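Long-range contact in magnesium transporter MgtE (Enterococcus faecalis, PDB 2OUX), which probably carries magnesium ions across the cell membrane as a homodimer, the present chain being its cytosolic, magnesium-binding part: residues Thr98-Asn106 against Gly126-Tyr134. Numbering follows the deposited sequence.
Sequences TDNAVDLLN and GEIKELLHY. With MG (magnesium ion), chain D; MG (magnesium ion), chain F.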
loop_
_atom_site.group_PDB
_atom_site.type_symbol
_atom_site.label_atom_id
_atom_site.label_comp_id
_atom_site.label_asym_id
_atom_site.label_seq_id
_atom_site.Cartn_x
_atom_site.Cartn_y
_atom_site.Cartn_z
ATOM N N THR A 98 -7.346 6.017 15.561
ATOM C CA THR A 98 -6.917 5.621 16.888
ATOM C C THR A 98 -5.407 5.537 17.107
ATOM O O THR A 98 -4.893 6.062 18.083
ATOM C CB THR A 98 -7.555 4.303 17.259
ATOM O OG1 THR A 98 -8.965 4.387 16.989
ATOM C CG2 THR A 98 -7.328 4.003 18.747
ATOM N N ASP A 99 -4.678 4.898 16.209
ATOM C CA ASP A 99 -3.245 4.798 16.427
ATOM C C ASP A 99 -2.632 6.188 16.586
ATOM O O ASP A 99 -1.797 6.411 17.468
ATOM C CB ASP A 99 -2.575 4.029 15.283
ATOM C CG ASP A 99 -2.737 4.707 13.938
ATOM O OD1 ASP A 99 -3.587 5.614 13.776
ATOM O OD2 ASP A 99 -1.998 4.300 13.037
ATOM N N ASN A 100 -3.069 7.128 15.755
ATOM C CA ASN A 100 -2.550 8.484 15.814
ATOM C C ASN A 100 -3.021 9.213 17.062
ATOM O O ASN A 100 -2.285 10.018 17.624
ATOM C CB ASN A 100 -2.966 9.273 14.576
ATOM C CG ASN A 100 -2.412 8.679 13.293
ATOM O OD1 ASN A 100 -1.273 8.212 13.255
ATOM N ND2 ASN A 100 -3.209 8.714 12.230
ATOM N N ALA A 101 -4.247 8.939 17.491
ATOM C CA ALA A 101 -4.769 9.585 18.687
ATOM C C ALA A 101 -3.948 9.148 19.906
ATOM O O ALA A 101 -3.465 9.987 20.669
ATOM C CB ALA A 101 -6.236 9.236 18.877
ATOM N N VAL A 102 -3.798 7.836 20.076
ATOM C CA VAL A 102 -3.031 7.293 21.189
ATOM C C VAL A 102 -1.634 7.915 21.232
ATOM O O VAL A 102 -1.150 8.284 22.302
ATOM C CB VAL A 102 -2.912 5.748 21.090
ATOM C CG1 VAL A 102 -1.780 5.242 21.971
ATOM C CG2 VAL A 102 -4.214 5.108 21.520
ATOM N N ASP A 103 -0.990 8.047 20.076
ATOM C CA ASP A 103 0.342 8.634 20.041
ATOM C C ASP A 103 0.336 10.080 20.519
ATOM O O ASP A 103 1.187 10.480 21.319
ATOM C CB ASP A 103 0.938 8.568 18.627
ATOM C CG ASP A 103 1.301 7.159 18.219
ATOM O OD1 ASP A 103 1.041 6.257 19.029
ATOM O OD2 ASP A 103 1.829 6.955 17.097
ATOM N N LEU A 104 -0.610 10.868 20.022
ATOM C CA LEU A 104 -0.707 12.268 20.407
ATOM C C LEU A 104 -0.812 12.326 21.930
ATOM O O LEU A 104 -0.015 12.985 22.596
ATOM C CB LEU A 104 -1.945 12.903 19.771
ATOM C CG LEU A 104 -2.055 14.431 19.670
ATOM C CD1 LEU A 104 -1.605 15.074 20.963
ATOM C CD2 LEU A 104 -1.201 14.930 18.518
ATOM N N LEU A 105 -1.794 11.621 22.476
ATOM C CA LEU A 105 -2.004 11.601 23.916
ATOM C C LEU A 105 -0.755 11.243 24.715
ATOM O O LEU A 105 -0.436 11.910 25.701
ATOM C CB LEU A 105 -3.141 10.647 24.252
ATOM C CG LEU A 105 -4.460 11.155 23.663
ATOM C CD1 LEU A 105 -5.576 10.180 23.967
ATOM C CD2 LEU A 105 -4.780 12.527 24.251
ATOM N N ASN A 106 -0.036 10.209 24.293
ATOM C CA ASN A 106 1.175 9.813 25.001
ATOM C C ASN A 106 2.277 10.860 24.915
ATOM O O ASN A 106 3.309 10.734 25.570
ATOM C CB ASN A 106 1.690 8.472 24.479
ATOM C CG ASN A 106 0.738 7.344 24.775
ATOM O OD1 ASN A 106 0.187 7.267 25.862
ATOM N ND2 ASN A 106 0.538 6.460 23.810
ATOM N N GLY A 126 -13.559 4.788 23.803
ATOM C CA GLY A 126 -13.421 3.338 23.812
ATOM C C GLY A 126 -12.186 2.721 23.173
ATOM O O GLY A 126 -11.367 2.120 23.866
ATOM N N GLU A 127 -12.048 2.852 21.854
ATOM C CA GLU A 127 -10.901 2.279 21.153
ATOM C C GLU A 127 -9.577 2.890 21.602
ATOM O O GLU A 127 -8.570 2.192 21.717
ATOM C CB GLU A 127 -11.048 2.455 19.640
ATOM C CG GLU A 127 -12.092 1.562 18.981
ATOM C CD GLU A 127 -13.508 1.966 19.312
ATOM O OE1 GLU A 127 -13.796 3.183 19.313
ATOM O OE2 GLU A 127 -14.343 1.068 19.554
ATOM N N ILE A 128 -9.580 4.195 21.851
ATOM C CA ILE A 128 -8.370 4.876 22.292
ATOM C C ILE A 128 -7.896 4.280 23.625
ATOM O O ILE A 128 -6.687 4.131 23.867
ATOM C CB ILE A 128 -8.611 6.398 22.499
ATOM C CG1 ILE A 128 -8.859 7.101 21.157
ATOM C CG2 ILE A 128 -7.432 6.998 23.248
ATOM C CD1 ILE A 128 -7.764 6.887 20.149
ATOM N N LYS A 129 -8.846 3.943 24.493
ATOM C CA LYS A 129 -8.491 3.392 25.792
ATOM C C LYS A 129 -7.901 1.993 25.713
ATOM O O LYS A 129 -7.006 1.658 26.485
ATOM C CB LYS A 129 -9.697 3.423 26.745
ATOM C CG LYS A 129 -9.905 4.801 27.383
ATOM C CD LYS A 129 -10.979 4.811 28.464
ATOM C CE LYS A 129 -10.983 6.150 29.198
ATOM N NZ LYS A 129 -12.105 6.281 30.176
ATOM N N GLU A 130 -8.378 1.183 24.774
ATOM C CA GLU A 130 -7.851 -0.169 24.632
ATOM C C GLU A 130 -6.388 -0.132 24.204
ATOM O O GLU A 130 -5.507 -0.655 24.891
ATOM C CB GLU A 130 -8.635 -0.952 23.583
ATOM C CG GLU A 130 -10.126 -1.053 23.832
ATOM C CD GLU A 130 -10.849 -1.706 22.666
ATOM O OE1 GLU A 130 -10.714 -1.206 21.530
ATOM O OE2 GLU A 130 -11.548 -2.718 22.880
ATOM N N LEU A 131 -6.134 0.508 23.069
ATOM C CA LEU A 131 -4.788 0.568 22.513
ATOM C C LEU A 131 -3.734 1.290 23.342
ATOM O O LEU A 131 -2.540 1.144 23.080
ATOM C CB LEU A 131 -4.835 1.143 21.091
ATOM C CG LEU A 131 -5.275 0.164 19.986
ATOM C CD1 LEU A 131 -6.676 -0.364 20.265
ATOM C CD2 LEU A 131 -5.248 0.878 18.640
ATOM N N LEU A 132 -4.165 2.069 24.327
ATOM C CA LEU A 132 -3.223 2.779 25.191
ATOM C C LEU A 132 -2.516 1.783 26.097
ATOM O O LEU A 132 -1.422 2.049 26.593
ATOM C CB LEU A 132 -3.946 3.806 26.063
ATOM C CG LEU A 132 -4.199 5.198 25.490
ATOM C CD1 LEU A 132 -5.106 5.956 26.434
ATOM C CD2 LEU A 132 -2.877 5.941 25.300
ATOM N N HIS A 133 -3.157 0.637 26.299
ATOM C CA HIS A 133 -2.633 -0.431 27.150
ATOM C C HIS A 133 -1.405 -1.131 26.588
ATOM O O HIS A 133 -0.576 -1.633 27.344
ATOM C CB HIS A 133 -3.712 -1.492 27.388
ATOM C CG HIS A 133 -4.828 -1.039 28.269
ATOM N ND1 HIS A 133 -4.670 -0.807 29.618
ATOM C CD2 HIS A 133 -6.137 -0.793 27.999
ATOM C CE1 HIS A 133 -5.827 -0.441 30.143
ATOM N NE2 HIS A 133 -6.731 -0.426 29.178
ATOM N N TYR A 134 -1.292 -1.172 25.265
ATOM C CA TYR A 134 -0.174 -1.849 24.617
ATOM C C TYR A 134 1.179 -1.194 24.813
ATOM O O TYR A 134 1.317 0.026 24.720
ATOM C CB TYR A 134 -0.473 -2.013 23.131
ATOM C CG TYR A 134 -1.730 -2.807 22.906
ATOM C CD1 TYR A 134 -1.832 -4.120 23.359
ATOM C CD2 TYR A 134 -2.833 -2.240 22.275
ATOM C CE1 TYR A 134 -2.997 -4.848 23.190
ATOM C CE2 TYR A 134 -4.008 -2.962 22.102
ATOM C CZ TYR A 134 -4.081 -4.268 22.559
ATOM O OH TYR A 134 -5.233 -5.001 22.377
HETATM MG MG MG D . 1.161 4.039 18.732
HETATM MG MG MG F . -1.681 4.449 10.959
HETATM O O HOH W 1 -0.934 4.032 18.646
HETATM O O HOH W 2 -3.585 5.773 11.027
HETATM O O HOH W 3 1.539 4.315 16.525
HETATM O O HOH W 4 1.527 3.485 21.036
HETATM O O HOH W 5 3.267 4.154 19.015
#
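A knobs-into-holes contact in the MgtE intracellular N domain joins helix 98-107 to residues 127-132 of the segment 126-134: the side chain of I128 enters the hole formed by T98, A101, V102 and L105. The segment axes approach to 9.2 Å at a crossing angle of -65°, and the I128 branches divide the hole between them. CD1 points to the T98 and A101 end, though its exact position there is doubtful, whereas CG2, anti to the backbone N, faces L105 CD1 at 3.8 Å. T98 sends its two branches different ways. Its CG2, also anti to the backbone N (chi1 of OG1 -49°), enters the interface and meets L131 CD2 at 3.8 Å; OG1 passes E127 CB and hydrogen-bonds to E146 and T145, both in the first CBS range, so that the helix is tied to the CBS part of the chain. One turn on, V102 divides its methyls: CG2 lies 3.5 Å from the carbonyl O of I128 and CG1 3.6 Å from L132 CD2. That same methyl of L132 approaches the amide of exposed N106, 3.4 Å from OD1. D99 and D103 point their CB atoms away from this apolar seam and bind two magnesium ions: D99 OD2 at 2.1 Å, in a site completed partly by D252, and D103 OD1 at 2.2 Å, in a site shared with A141 O and four waters. One of these waters also donates to D103 OD2, bracing the carboxylate through its second oxygen.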